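Local coordinates for protein type III Pentaketide Synthase (Neurospora crassa, PDB 3EUO) that probably acts as a type III polyketide synthase of the chalcone synthase family, an acyltransferase with a thiolase-like fold that builds pentaketide products, at residues A[185-188]-A[189-193]. Sequence-based numbering, arbitrary orientation.
Sequences LESI and DALQE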
ATOM      1  N   LEU A 185      26.174  -1.406  -5.873  1.00 11.45           N
ATOM      2  CA  LEU A 185      27.592  -1.385  -6.218  1.00 11.95           C
ATOM      3  C   LEU A 185      27.964  -0.091  -6.938  1.00 12.24           C
ATOM      4  O   LEU A 185      29.029   0.479  -6.701  1.00 12.64           O
ATOM      5  CB  LEU A 185      27.965  -2.599  -7.078  1.00 12.09           C
ATOM      6  CG  LEU A 185      28.044  -3.966  -6.385  1.00 11.78           C
ATOM      7  CD1 LEU A 185      28.238  -5.056  -7.418  1.00 11.76           C
ATOM      8  CD2 LEU A 185      29.188  -3.994  -5.364  1.00 12.49           C
ATOM      9  N   GLU A 186      27.075   0.358  -7.817  1.00 12.65           N
ATOM     10  CA  GLU A 186      27.302   1.589  -8.568  1.00 13.84           C
ATOM     11  C   GLU A 186      27.378   2.793  -7.636  1.00 13.43           C
ATOM     12  O   GLU A 186      28.245   3.654  -7.789  1.00 14.45           O
ATOM     13  CB  GLU A 186      26.209   1.800  -9.614  1.00 14.33           C
ATOM     14  CG  GLU A 186      26.374   3.122 -10.340  1.00 18.14           C
ATOM     15  CD  GLU A 186      25.584   3.218 -11.617  1.00 24.12           C
ATOM     16  OE1 GLU A 186      24.826   4.201 -11.754  1.00 27.98           O
ATOM     17  OE2 GLU A 186      25.726   2.331 -12.487  1.00 27.39           O
ATOM     18  N   SER A 187      26.460   2.866  -6.678  1.00 13.30           N
ATOM     19  CA  SER A 187      26.483   3.953  -5.698  1.00 12.93           C
ATOM     20  C   SER A 187      27.724   3.903  -4.805  1.00 13.14           C
ATOM     21  O   SER A 187      28.320   4.940  -4.517  1.00 12.74           O
ATOM     22  CB  SER A 187      25.214   3.950  -4.847  1.00 13.11           C
ATOM     23  OG  SER A 187      24.098   4.332  -5.624  1.00 13.45           O
ATOM     24  N   ILE A 188      28.114   2.704  -4.369  1.00 12.95           N
ATOM     25  CA  ILE A 188      29.329   2.558  -3.552  1.00 13.46           C
ATOM     26  C   ILE A 188      30.531   3.131  -4.299  1.00 13.68           C
ATOM     27  O   ILE A 188      31.280   3.969  -3.769  1.00 13.46           O
ATOM     28  CB  ILE A 188      29.608   1.083  -3.152  1.00 13.04           C
ATOM     29  CG1 ILE A 188      28.485   0.551  -2.263  1.00 13.20           C
ATOM     30  CG2 ILE A 188      30.967   0.958  -2.413  1.00 13.29           C
ATOM     31  CD1 ILE A 188      28.385  -0.962  -2.239  1.00 11.11           C
ATOM     32  N   ASP A 189      30.703   2.688  -5.539  1.00 14.03           N
ATOM     33  CA  ASP A 189      31.808   3.135  -6.369  1.00 14.99           C
ATOM     34  C   ASP A 189      31.748   4.651  -6.618  1.00 15.46           C
ATOM     35  O   ASP A 189      32.703   5.370  -6.324  1.00 15.18           O
ATOM     36  CB  ASP A 189      31.794   2.369  -7.694  1.00 15.17           C
ATOM     37  CG  ASP A 189      32.878   2.826  -8.645  1.00 15.34           C
ATOM     38  OD1 ASP A 189      34.042   2.425  -8.445  1.00 15.86           O
ATOM     39  OD2 ASP A 189      32.558   3.589  -9.592  1.00 17.41           O
ATOM     40  N   ALA A 190      30.614   5.130  -7.125  1.00 16.22           N
ATOM     41  CA  ALA A 190      30.489   6.530  -7.568  1.00 16.86           C
ATOM     42  C   ALA A 190      30.489   7.552  -6.429  1.00 17.35           C
ATOM     43  O   ALA A 190      31.080   8.629  -6.554  1.00 17.91           O
ATOM     44  CB  ALA A 190      29.238   6.701  -8.431  1.00 17.25           C
ATOM     45  N   LEU A 191      29.825   7.218  -5.329  1.00 17.32           N
ATOM     46  CA  LEU A 191      29.661   8.160  -4.227  1.00 17.60           C
ATOM     47  C   LEU A 191      30.717   7.971  -3.155  1.00 17.81           C
ATOM     48  O   LEU A 191      30.854   8.810  -2.258  1.00 17.93           O
ATOM     49  CB  LEU A 191      28.268   8.034  -3.612  1.00 18.00           C
ATOM     50  CG  LEU A 191      27.087   8.196  -4.568  1.00 19.23           C
ATOM     51  CD1 LEU A 191      25.796   7.894  -3.848  1.00 20.78           C
ATOM     52  CD2 LEU A 191      27.050   9.591  -5.196  1.00 21.51           C
ATOM     53  N   GLN A 192      31.460   6.869  -3.255  1.00 17.23           N
ATOM     54  CA  GLN A 192      32.385   6.457  -2.206  1.00 17.21           C
ATOM     55  C   GLN A 192      31.717   6.503  -0.828  1.00 17.55           C
ATOM     56  O   GLN A 192      32.290   7.024   0.127  1.00 17.59           O
ATOM     57  CB  GLN A 192      33.674   7.292  -2.236  1.00 17.03           C
ATOM     58  CG  GLN A 192      34.622   6.921  -3.380  1.00 16.04           C
ATOM     59  CD  GLN A 192      35.060   5.473  -3.311  1.00 15.99           C
ATOM     60  OE1 GLN A 192      35.822   5.083  -2.420  1.00 16.42           O
ATOM     61  NE2 GLN A 192      34.561   4.658  -4.244  1.00 14.23           N
ATOM     62  N   GLU A 193      30.493   5.979  -0.745  1.00 18.06           N
ATOM     63  CA  GLU A 193      29.842   5.781   0.550  1.00 19.01           C
ATOM     64  C   GLU A 193      29.815   4.302   0.903  1.00 17.94           C
ATOM     65  O   GLU A 193      29.709   3.436   0.026  1.00 17.17           O
ATOM     66  CB  GLU A 193      28.439   6.416   0.639  1.00 19.33           C
ATOM     67  CG  GLU A 193      27.516   6.118  -0.495  1.00 22.28           C
ATOM     68  CD  GLU A 193      26.051   6.470  -0.208  1.00 21.82           C
ATOM     69  OE1 GLU A 193      25.662   6.691   0.960  1.00 25.80           O
ATOM     70  OE2 GLU A 193      25.273   6.492  -1.174  1.00 27.82           O
TER
HETATM   71  O   HOH W   1      29.948   3.650 -10.348  1.00 22.57           O
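Leu191 and Ser187 meet across the last turn of helix 181-191, the C-terminal end of an alpha helix in the chalcone synthase family fold. Leu191 N donates to Ser187 O at 2.8 Å. CB and CG of Leu191 sit beside that oxygen, CB at 3.2 Å from Ser187 O. Leu191 is exposed as it passes Ser187, and its CD1 reaches Ser187 CB at 4.1 Å. Two further helical bonds, Asp189 N to Leu185 O and Ala190 N to Glu186 O, hold the turn.

The tight side is the helix face packed on the rest of the fold. There Leu185 and Ile188, both buried, meet Met36 of helix 34-42 and Ile198 of helix 197-200. Ile188 CG2 also comes within 3.7 Å of Glu193 O, where the chain folds back. Ser187 is also buried, and its OG is hydrogen-bonded to Lys251 NZ.

The other side is looser and wetter. There, one water donates to both Glu186 O and Asp189 OD2, the latter at 2.7 Å. The Asp189 carboxylate swings to it with CG anti to the backbone N (chi1 177°). Ala190 is exposed here, its CB 3.3 Å from Glu186 O.

Gln192 is the first residue to leave helical geometry, with positive phi. Gln192 CA lies 3.1 Å from Ile188 O, a bent CA-H...O contact. The side chain bends at chi2 (-60°) and turns back over the last turn. OE1 is hydrogen-bonded to Ala35 N and NE2 also to Ser33 OG. Gln192 NE2 donates almost straight to Asp189 O at 2.9 Å, with that oxygen in the amide plane.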